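Local coordinates for pullulanase (Klebsiella oxytoca, PDB 2YOC), which hydrolyses the alpha-1,6-glucosidic links of pullulan and related branched alpha-glucans, and is secreted by a type 2 secretion system, at residues Ser61-Leu67 with Trp83-Thr89; Tyr690-Trp696 with Gly716-Asp722; Arg723-Val728 with Leu771-Met776. All coordinates share one frame; numbering follows the deposited sequence.

Contact 1: Ser61-Leu67 with Trp83-Thr89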
loop_
_atom_site.group_PDB
_atom_site.type_symbol
_atom_site.label_atom_id
_atom_site.label_comp_id
_atom_site.label_asym_id
_atom_site.label_seq_id
_atom_site.Cartn_x
_atom_site.Cartn_y
_atom_site.Cartn_z
ATOM N N SER B 61 30.943 17.942 45.684
ATOM C CA SER B 61 29.655 18.596 45.973
ATOM C C SER B 61 28.507 17.828 45.302
ATOM O O SER B 61 27.527 17.475 45.957
ATOM C CB SER B 61 29.657 20.039 45.467
ATOM O OG SER B 61 30.900 20.703 45.619
ATOM N N SER B 62 28.672 17.532 44.000
ATOM C CA SER B 62 27.735 16.811 43.136
ATOM C C SER B 62 27.361 15.412 43.664
ATOM O O SER B 62 26.268 14.931 43.363
ATOM C CB SER B 62 28.290 16.731 41.715
ATOM O OG SER B 62 29.595 16.170 41.675
ATOM N N LYS B 63 28.259 14.788 44.466
ATOM C CA LYS B 63 28.102 13.466 45.078
ATOM C C LYS B 63 27.129 13.502 46.252
ATOM O O LYS B 63 27.244 14.368 47.126
ATOM C CB LYS B 63 29.471 12.896 45.505
ATOM C CG LYS B 63 30.145 11.986 44.475
ATOM C CD LYS B 63 30.580 12.710 43.206
ATOM C CE LYS B 63 31.293 11.798 42.256
ATOM N NZ LYS B 63 31.892 12.560 41.137
ATOM N N ASN B 64 26.152 12.573 46.245
ATOM C CA ASN B 64 25.101 12.458 47.264
ATOM C C ASN B 64 24.503 11.055 47.354
ATOM O O ASN B 64 24.453 10.334 46.358
ATOM C CB ASN B 64 23.982 13.484 47.014
ATOM C CG ASN B 64 23.318 13.369 45.659
ATOM O OD1 ASN B 64 23.957 13.496 44.608
ATOM N ND2 ASN B 64 22.009 13.179 45.654
ATOM N N LEU B 65 24.008 10.684 48.533
ATOM C CA LEU B 65 23.383 9.378 48.697
ATOM C C LEU B 65 21.888 9.506 48.849
ATOM O O LEU B 65 21.427 10.219 49.747
ATOM C CB LEU B 65 23.907 8.625 49.933
ATOM C CG LEU B 65 25.382 8.617 50.244
ATOM C CD1 LEU B 65 25.620 7.836 51.490
ATOM C CD2 LEU B 65 26.202 8.035 49.094
ATOM N N TYR B 66 21.120 8.779 48.017
ATOM C CA TYR B 66 19.674 8.738 48.219
ATOM C C TYR B 66 19.457 7.610 49.232
ATOM O O TYR B 66 19.623 6.429 48.901
ATOM C CB TYR B 66 18.857 8.533 46.921
ATOM C CG TYR B 66 17.360 8.469 47.172
ATOM C CD1 TYR B 66 16.624 9.624 47.436
ATOM C CD2 TYR B 66 16.685 7.252 47.175
ATOM C CE1 TYR B 66 15.254 9.565 47.700
ATOM C CE2 TYR B 66 15.313 7.184 47.427
ATOM C CZ TYR B 66 14.601 8.343 47.683
ATOM O OH TYR B 66 13.247 8.274 47.919
ATOM N N LEU B 67 19.196 7.999 50.488
ATOM C CA LEU B 67 18.985 7.090 51.611
ATOM C C LEU B 67 17.491 7.029 51.954
ATOM O O LEU B 67 16.799 8.051 51.866
ATOM C CB LEU B 67 19.866 7.514 52.792
ATOM C CG LEU B 67 21.382 7.404 52.544
ATOM C CD1 LEU B 67 22.125 8.535 53.207
ATOM C CD2 LEU B 67 21.927 6.072 53.003
ATOM N N TRP B 83 13.630 12.694 46.210
ATOM C CA TRP B 83 14.602 12.083 45.300
ATOM C C TRP B 83 15.452 13.203 44.696
ATOM O O TRP B 83 16.647 12.999 44.482
ATOM C CB TRP B 83 13.904 11.251 44.199
ATOM C CG TRP B 83 14.818 10.807 43.084
ATOM C CD1 TRP B 83 15.021 11.438 41.894
ATOM C CD2 TRP B 83 15.699 9.679 43.094
ATOM N NE1 TRP B 83 15.965 10.767 41.157
ATOM C CE2 TRP B 83 16.393 9.678 41.867
ATOM C CE3 TRP B 83 15.945 8.645 44.007
ATOM C CZ2 TRP B 83 17.335 8.699 41.542
ATOM C CZ3 TRP B 83 16.876 7.675 43.683
ATOM C CH2 TRP B 83 17.562 7.709 42.465
ATOM N N ASN B 84 14.832 14.392 44.445
ATOM C CA ASN B 84 15.502 15.589 43.922
ATOM C C ASN B 84 16.454 16.202 44.953
ATOM O O ASN B 84 17.310 17.012 44.577
ATOM C CB ASN B 84 14.499 16.629 43.394
ATOM C CG ASN B 84 14.251 16.555 41.896
ATOM O OD1 ASN B 84 15.178 16.453 41.080
ATOM N ND2 ASN B 84 12.992 16.669 41.491
ATOM N N ASP B 85 16.336 15.785 46.242
ATOM C CA ASP B 85 17.205 16.234 47.327
ATOM C C ASP B 85 18.628 15.685 47.191
ATOM O O ASP B 85 18.904 14.513 47.483
ATOM C CB ASP B 85 16.609 15.925 48.706
ATOM C CG ASP B 85 17.314 16.647 49.832
ATOM O OD1 ASP B 85 17.145 17.889 49.941
ATOM O OD2 ASP B 85 18.057 15.984 50.581
ATOM N N VAL B 86 19.519 16.568 46.727
ATOM C CA VAL B 86 20.948 16.338 46.521
ATOM C C VAL B 86 21.706 16.833 47.802
ATOM O O VAL B 86 22.934 16.718 47.873
ATOM C CB VAL B 86 21.398 17.028 45.182
ATOM C CG1 VAL B 86 22.904 16.927 44.935
ATOM C CG2 VAL B 86 20.635 16.458 43.984
ATOM N N SER B 87 20.954 17.309 48.839
ATOM C CA SER B 87 21.482 17.831 50.115
ATOM C C SER B 87 22.373 16.868 50.937
ATOM O O SER B 87 23.176 17.337 51.749
ATOM C CB SER B 87 20.356 18.399 50.979
ATOM O OG SER B 87 19.808 17.446 51.878
ATOM N N THR B 88 22.230 15.539 50.729
ATOM C CA THR B 88 22.992 14.490 51.422
ATOM C C THR B 88 24.412 14.345 50.811
ATOM O O THR B 88 24.820 13.251 50.412
ATOM C CB THR B 88 22.165 13.181 51.493
ATOM O OG1 THR B 88 20.777 13.493 51.623
ATOM C CG2 THR B 88 22.605 12.263 52.623
ATOM N N THR B 89 25.154 15.474 50.757
ATOM C CA THR B 89 26.525 15.595 50.243
ATOM C C THR B 89 27.532 14.913 51.192
ATOM O O THR B 89 27.166 14.601 52.335
ATOM C CB THR B 89 26.888 17.073 49.991
ATOM O OG1 THR B 89 26.768 17.827 51.206
ATOM C CG2 THR B 89 26.081 17.691 48.865
#
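A loop lies along an edge strand, 63-68, of a small antiparallel sheet here, joined to it by one backbone bond from Leu-65 to Thr-88 and one aromatic pair, Tyr-66 with Trp-83. Both segments belong to the bacterial pullulanase-associated domain. Thr-88 centres an inverse gamma turn, which presents its carbonyl O to Leu-65 N at 3.3 Å (N-H...O angle 154°); the same oxygen also receives Trp-100 NE1. Nearby, Thr-89 CA sends a C-H...O contact of 3.4 Å to Lys-63 O. At the other end the pairing is T-shaped: the edge of Trp-83 points at a face of Tyr-66, its CE3 above the ring centre, with centroids 4.7 Å apart and planes at 61°. Tyr-66 reaches it because its CG is anti to the backbone N (chi1 179°). Between these points Val-86 packs on Asn-64, while Leu-67 CD1 meets the methyl CG2 of Thr-88 at 3.8 Å, so the branched threonine adds an apolar contact beside its carbonyl bond. Trp-83 also stacks on Trp-83 of the second subunit. Strand 110-117 bonds to the backbone of Asn-64 and Tyr-66, and Leu-65 packs against Trp-100 and Ile-102 of strand 99-103.

Contact 2: Tyr690-Trp696 with Gly716-Asp722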
loop_
_atom_site.group_PDB
_atom_site.type_symbol
_atom_site.label_atom_id
_atom_site.label_comp_id
_atom_site.label_asym_id
_atom_site.label_seq_id
_atom_site.Cartn_x
_atom_site.Cartn_y
_atom_site.Cartn_z
ATOM N N TYR B 690 9.585 -35.878 12.171
ATOM C CA TYR B 690 9.126 -34.515 12.018
ATOM C C TYR B 690 9.726 -33.606 13.080
ATOM O O TYR B 690 9.800 -33.982 14.243
ATOM C CB TYR B 690 7.584 -34.464 12.014
ATOM C CG TYR B 690 7.010 -33.115 11.661
ATOM C CD1 TYR B 690 7.262 -32.531 10.423
ATOM C CD2 TYR B 690 6.237 -32.405 12.576
ATOM C CE1 TYR B 690 6.758 -31.273 10.105
ATOM C CE2 TYR B 690 5.703 -31.158 12.258
ATOM C CZ TYR B 690 5.956 -30.602 11.019
ATOM O OH TYR B 690 5.446 -29.370 10.719
ATOM N N PHE B 691 10.210 -32.425 12.653
ATOM C CA PHE B 691 10.773 -31.400 13.559
ATOM C C PHE B 691 9.928 -30.146 13.404
ATOM O O PHE B 691 9.599 -29.742 12.286
ATOM C CB PHE B 691 12.246 -31.044 13.206
ATOM C CG PHE B 691 13.376 -31.936 13.681
ATOM C CD1 PHE B 691 13.155 -33.282 13.972
ATOM C CD2 PHE B 691 14.680 -31.448 13.762
ATOM C CE1 PHE B 691 14.204 -34.102 14.388
ATOM C CE2 PHE B 691 15.729 -32.268 14.164
ATOM C CZ PHE B 691 15.488 -33.593 14.466
ATOM N N PHE B 692 9.558 -29.551 14.517
ATOM C CA PHE B 692 8.841 -28.291 14.555
ATOM C C PHE B 692 9.129 -27.645 15.896
ATOM O O PHE B 692 9.747 -28.291 16.754
ATOM C CB PHE B 692 7.356 -28.448 14.224
ATOM C CG PHE B 692 6.509 -29.076 15.293
ATOM C CD1 PHE B 692 6.625 -30.427 15.588
ATOM C CD2 PHE B 692 5.542 -28.336 15.959
ATOM C CE1 PHE B 692 5.823 -31.011 16.566
ATOM C CE2 PHE B 692 4.742 -28.923 16.935
ATOM C CZ PHE B 692 4.887 -30.255 17.234
ATOM N N GLY B 693 8.825 -26.360 16.019
ATOM C CA GLY B 693 9.095 -25.626 17.248
ATOM C C GLY B 693 8.544 -24.221 17.235
ATOM O O GLY B 693 7.783 -23.855 16.334
ATOM N N GLU B 694 8.900 -23.437 18.258
ATOM C CA GLU B 694 8.481 -22.050 18.390
ATOM C C GLU B 694 9.587 -21.237 17.747
ATOM O O GLU B 694 10.634 -21.024 18.356
ATOM C CB GLU B 694 8.328 -21.651 19.860
ATOM C CG GLU B 694 7.359 -22.496 20.673
ATOM C CD GLU B 694 7.364 -22.113 22.143
ATOM O OE1 GLU B 694 8.472 -21.998 22.727
ATOM O OE2 GLU B 694 6.262 -21.892 22.702
ATOM N N GLY B 695 9.357 -20.841 16.498
ATOM C CA GLY B 695 10.297 -20.066 15.711
ATOM C C GLY B 695 10.076 -18.577 15.816
ATOM O O GLY B 695 10.194 -17.907 14.803
ATOM N N TRP B 696 9.806 -18.030 17.036
ATOM C CA TRP B 696 9.634 -16.578 17.235
ATOM C C TRP B 696 11.003 -15.883 17.146
ATOM O O TRP B 696 12.021 -16.580 17.273
ATOM C CB TRP B 696 9.018 -16.244 18.614
ATOM C CG TRP B 696 8.006 -17.211 19.183
ATOM C CD1 TRP B 696 8.043 -17.793 20.418
ATOM C CD2 TRP B 696 6.754 -17.602 18.594
ATOM N NE1 TRP B 696 6.928 -18.567 20.611
ATOM C CE2 TRP B 696 6.113 -18.464 19.508
ATOM C CE3 TRP B 696 6.143 -17.362 17.350
ATOM C CZ2 TRP B 696 4.876 -19.066 19.233
ATOM C CZ3 TRP B 696 4.908 -17.939 17.089
ATOM C CH2 TRP B 696 4.280 -18.768 18.032
ATOM N N GLY B 716 11.596 -27.514 5.608
ATOM C CA GLY B 716 10.929 -28.736 6.029
ATOM C C GLY B 716 10.602 -28.686 7.496
ATOM O O GLY B 716 9.699 -29.389 7.955
ATOM N N ILE B 717 11.322 -27.840 8.238
ATOM C CA ILE B 717 11.116 -27.645 9.670
ATOM C C ILE B 717 9.880 -26.800 9.815
ATOM O O ILE B 717 9.761 -25.771 9.148
ATOM C CB ILE B 717 12.364 -26.977 10.336
ATOM C CG1 ILE B 717 13.698 -27.620 9.881
ATOM C CG2 ILE B 717 12.248 -26.906 11.851
ATOM C CD1 ILE B 717 13.937 -29.148 10.185
ATOM N N GLY B 718 8.947 -27.266 10.627
ATOM C CA GLY B 718 7.699 -26.566 10.882
ATOM C C GLY B 718 7.843 -25.601 12.030
ATOM O O GLY B 718 8.719 -25.762 12.889
ATOM N N THR B 719 6.984 -24.582 12.047
ATOM C CA THR B 719 6.912 -23.579 13.117
ATOM C C THR B 719 5.462 -23.339 13.479
ATOM O O THR B 719 4.588 -23.512 12.626
ATOM C CB THR B 719 7.538 -22.259 12.700
ATOM O OG1 THR B 719 7.104 -21.933 11.384
ATOM C CG2 THR B 719 9.031 -22.277 12.782
ATOM N N PHE B 720 5.207 -22.939 14.736
ATOM C CA PHE B 720 3.861 -22.598 15.173
ATOM C C PHE B 720 3.515 -21.274 14.522
ATOM O O PHE B 720 4.371 -20.373 14.446
ATOM C CB PHE B 720 3.767 -22.455 16.713
ATOM C CG PHE B 720 3.655 -23.739 17.491
ATOM C CD1 PHE B 720 2.414 -24.318 17.733
ATOM C CD2 PHE B 720 4.791 -24.376 17.984
ATOM C CE1 PHE B 720 2.313 -25.521 18.453
ATOM C CE2 PHE B 720 4.690 -25.577 18.703
ATOM C CZ PHE B 720 3.452 -26.135 18.946
ATOM N N SER B 721 2.279 -21.175 14.007
ATOM C CA SER B 721 1.802 -19.934 13.410
ATOM C C SER B 721 0.883 -19.213 14.380
ATOM O O SER B 721 -0.152 -19.749 14.821
ATOM C CB SER B 721 1.128 -20.162 12.070
ATOM O OG SER B 721 0.721 -18.920 11.522
ATOM N N ASP B 722 1.313 -18.002 14.738
ATOM C CA ASP B 722 0.656 -17.081 15.645
ATOM C C ASP B 722 -0.352 -16.203 14.893
ATOM O O ASP B 722 -1.167 -15.536 15.527
ATOM C CB ASP B 722 1.716 -16.229 16.375
ATOM C CG ASP B 722 2.821 -15.592 15.541
ATOM O OD1 ASP B 722 3.044 -16.043 14.397
ATOM O OD2 ASP B 722 3.512 -14.695 16.064
#
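Three backbone hydrogen bonds tie Phe-691 and Gly-693 to Gly-718 and Phe-720, joining the fifth and sixth parallel strands of the (beta/alpha)8 barrel. Gly-718 N gives a nearly straight bond to Phe-691 O, 3.1 Å with an N-H...O angle of 170°. Gly-693 N reaches Gly-718 O at 3.2 Å, a more bent bond whose donor stands above the carbonyl plane. Phe-720 N then closes on Gly-693 O, almost in line with the carbonyl. Just beyond, the carboxylate of Glu-694 is held by Arg-663, Lys-820 and the backbone N of Leu-666, at the C-terminal end of the strands, where enzymes of this barrel family carry their active sites.

The glycines suit the close backbones: without a side chain on Gly-718, Tyr-690 OH can lie 3.6 Å from its CA while bonding to Thr-812 O. Phe-692 and Phe-720 meet obliquely, planes at 49°, with CE2 of the first 3.7 Å from CZ of the second; Val-815 of the next strand packs on both rings. Phe-692 is placed there by a CG lying between its backbone N and carbonyl carbon (chi1 74°). Elsewhere Ile-717 CD1 rests on Phe-691 CB, and Thr-719 turns its methyl to Gly-695 CA while its hydroxyl bonds to Tyr-807. At the far end Asp-722 OD1 bonds to Gln-709 NE2; the indole of Trp-696 has Glu-694 CB over one face, and its CZ3 comes 3.5 Å from Asp-722 CG.

Contact 3: Arg723-Val728 with Leu771-Met776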
loop_
_atom_site.group_PDB
_atom_site.type_symbol
_atom_site.label_atom_id
_atom_site.label_comp_id
_atom_site.label_asym_id
_atom_site.label_seq_id
_atom_site.Cartn_x
_atom_site.Cartn_y
_atom_site.Cartn_z
ATOM N N ARG B 723 -0.306 -16.226 13.550
ATOM C CA ARG B 723 -1.167 -15.432 12.693
ATOM C C ARG B 723 -2.624 -15.792 12.825
ATOM O O ARG B 723 -3.430 -14.918 13.139
ATOM C CB ARG B 723 -0.734 -15.516 11.231
ATOM C CG ARG B 723 0.442 -14.633 10.888
ATOM C CD ARG B 723 1.707 -15.358 11.163
ATOM N NE ARG B 723 2.846 -14.745 10.512
ATOM C CZ ARG B 723 3.935 -14.372 11.155
ATOM N NH1 ARG B 723 4.020 -14.519 12.469
ATOM N NH2 ARG B 723 4.958 -13.861 10.492
ATOM N N LEU B 724 -2.992 -17.057 12.559
ATOM C CA LEU B 724 -4.398 -17.472 12.667
ATOM C C LEU B 724 -4.795 -17.446 14.138
ATOM O O LEU B 724 -5.871 -16.946 14.463
ATOM C CB LEU B 724 -4.614 -18.854 12.037
ATOM C CG LEU B 724 -5.989 -19.493 12.156
ATOM C CD1 LEU B 724 -6.364 -20.208 10.879
ATOM C CD2 LEU B 724 -6.039 -20.480 13.315
ATOM N N ARG B 725 -3.880 -17.913 15.022
ATOM C CA ARG B 725 -4.051 -18.004 16.465
ATOM C C ARG B 725 -4.613 -16.747 17.038
ATOM O O ARG B 725 -5.679 -16.786 17.639
ATOM C CB ARG B 725 -2.729 -18.340 17.133
ATOM C CG ARG B 725 -2.853 -18.469 18.633
ATOM C CD ARG B 725 -1.504 -18.305 19.268
ATOM N NE ARG B 725 -1.053 -16.915 19.256
ATOM C CZ ARG B 725 0.211 -16.540 19.412
ATOM N NH1 ARG B 725 1.172 -17.449 19.526
ATOM N NH2 ARG B 725 0.530 -15.253 19.414
ATOM N N ASP B 726 -3.931 -15.630 16.805
ATOM C CA ASP B 726 -4.312 -14.312 17.302
ATOM C C ASP B 726 -5.578 -13.756 16.651
ATOM O O ASP B 726 -6.323 -13.024 17.298
ATOM C CB ASP B 726 -3.134 -13.340 17.167
ATOM C CG ASP B 726 -2.061 -13.462 18.244
ATOM O OD1 ASP B 726 -2.272 -14.205 19.230
ATOM O OD2 ASP B 726 -1.050 -12.773 18.136
ATOM N N SER B 727 -5.836 -14.116 15.389
ATOM C CA SER B 727 -7.017 -13.639 14.675
ATOM C C SER B 727 -8.269 -14.266 15.189
ATOM O O SER B 727 -9.254 -13.570 15.378
ATOM C CB SER B 727 -6.875 -13.893 13.183
ATOM O OG SER B 727 -5.741 -13.190 12.704
ATOM N N VAL B 728 -8.226 -15.584 15.430
ATOM C CA VAL B 728 -9.355 -16.369 15.927
ATOM C C VAL B 728 -9.571 -16.143 17.435
ATOM O O VAL B 728 -10.703 -15.903 17.849
ATOM C CB VAL B 728 -9.234 -17.867 15.527
ATOM C CG1 VAL B 728 -10.486 -18.657 15.887
ATOM C CG2 VAL B 728 -8.942 -18.012 14.034
ATOM N N LEU B 771 -6.231 -12.709 7.806
ATOM C CA LEU B 771 -5.214 -13.528 8.472
ATOM C C LEU B 771 -5.701 -14.949 8.696
ATOM O O LEU B 771 -4.946 -15.884 8.428
ATOM C CB LEU B 771 -4.691 -12.891 9.774
ATOM C CG LEU B 771 -3.737 -11.663 9.662
ATOM C CD1 LEU B 771 -3.573 -10.984 11.000
ATOM C CD2 LEU B 771 -2.362 -12.040 9.133
ATOM N N THR B 772 -6.973 -15.122 9.102
ATOM C CA THR B 772 -7.572 -16.447 9.294
ATOM C C THR B 772 -7.553 -17.269 7.985
ATOM O O THR B 772 -7.024 -18.378 7.964
ATOM C CB THR B 772 -8.958 -16.312 9.942
ATOM O OG1 THR B 772 -8.787 -15.613 11.180
ATOM C CG2 THR B 772 -9.650 -17.670 10.190
ATOM N N ARG B 773 -8.082 -16.695 6.892
ATOM C CA ARG B 773 -8.122 -17.337 5.573
ATOM C C ARG B 773 -6.730 -17.807 5.182
ATOM O O ARG B 773 -6.526 -18.999 4.950
ATOM C CB ARG B 773 -8.708 -16.377 4.517
ATOM C CG ARG B 773 -10.238 -16.198 4.644
ATOM C CD ARG B 773 -10.850 -15.445 3.482
ATOM N NE ARG B 773 -10.552 -14.018 3.557
ATOM C CZ ARG B 773 -11.430 -13.097 3.928
ATOM N NH1 ARG B 773 -12.677 -13.445 4.229
ATOM N NH2 ARG B 773 -11.077 -11.817 3.980
ATOM N N LEU B 774 -5.751 -16.889 5.210
ATOM C CA LEU B 774 -4.371 -17.201 4.890
ATOM C C LEU B 774 -3.872 -18.431 5.697
ATOM O O LEU B 774 -3.279 -19.350 5.107
ATOM C CB LEU B 774 -3.505 -15.965 5.139
ATOM C CG LEU B 774 -2.055 -16.028 4.693
ATOM C CD1 LEU B 774 -1.919 -16.489 3.243
ATOM C CD2 LEU B 774 -1.396 -14.698 4.875
ATOM N N GLY B 775 -4.184 -18.449 7.007
ATOM C CA GLY B 775 -3.857 -19.538 7.915
ATOM C C GLY B 775 -4.535 -20.833 7.498
ATOM O O GLY B 775 -3.873 -21.872 7.380
HETATM N N MSE B 776 -5.868 -20.776 7.212
HETATM C CA MSE B 776 -6.640 -21.943 6.756
HETATM C C MSE B 776 -6.042 -22.544 5.472
HETATM O O MSE B 776 -6.153 -23.754 5.265
HETATM C CB MSE B 776 -8.097 -21.576 6.544
HETATM C CG MSE B 776 -8.767 -21.180 7.830
HETATM SE SE MSE B 776 -10.667 -21.186 7.674
HETATM C CE MSE B 776 -10.988 -23.158 7.513
#
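Leu-724 and Thr-772 stand with their CA atoms 4.7 Å apart where two short helical segments meet, the axes approaching to 8.2 Å with an angle of 138° between their N-to-C directions. Helix 722-729 follows barrel strand 718-720, and both helices come between the sixth and seventh strands of the (beta/alpha)8 barrel in the chain. So close an approach suits small residues: Ser-727 and Thr-772 face each other, and Gly-775, with no side chain, lies beneath Leu-724.

Leu-724 brings the largest apolar group from its own helix. Its CG is anti to the backbone N (chi1 175°), which carries CD1 onto the backbone of helix 771-776, 3.5 Å from Thr-772 O and 4.0 Å from CG of Met-776, present here as selenomethionine. One turn on, Val-728 CG2 lies 3.9 Å from Thr-772 CG2, the two branched side chains crossing at about a right angle. Ser-727 lies between the backbones: its CB faces Thr-772 OG1, and its OG packs against Leu-771 CB. Alongside, Leu-771 CD2 touches the aliphatic CG of Arg-723, whose guanidinium group leads off to the carbonyls of Gly-805 and Pro-804. Helix 840-855 also packs on Leu-724 and Val-728.

Not one hydrogen bond crosses between the segments. Ser-727 OG donates instead to Arg-723 O within its own helix, at 2.9 Å, and Thr-772 OG1 bonds to Leu-768 O a turn earlier. With both buried hydroxyls satisfied locally, they can face carbon atoms across the interface, and the two helices hold together by shape and van der Waals contact.

In the fold
Contacts 2 and 3 are buried in the barrel domain, one between its strands and the other between helices that come between its sixth and seventh strands in the chain. Their centres are about 16 Å apart, whereas contact 1 sits in the N-terminal region, about 53 Å from contact 2 between centres, partly buried and facing a second subunit. Strand 718-720 runs directly into helix 722-729, so contact 3 continues contact 2, and Trp-696 CH2 packs 3.7 Å from Arg-725 NH1 between them. The chemistry follows position: backbone bonds with aromatic packing in contact 2, helix packing without any hydrogen bond across in contact 3, and in contact 1 a single backbone bond and a T-shaped ring pair.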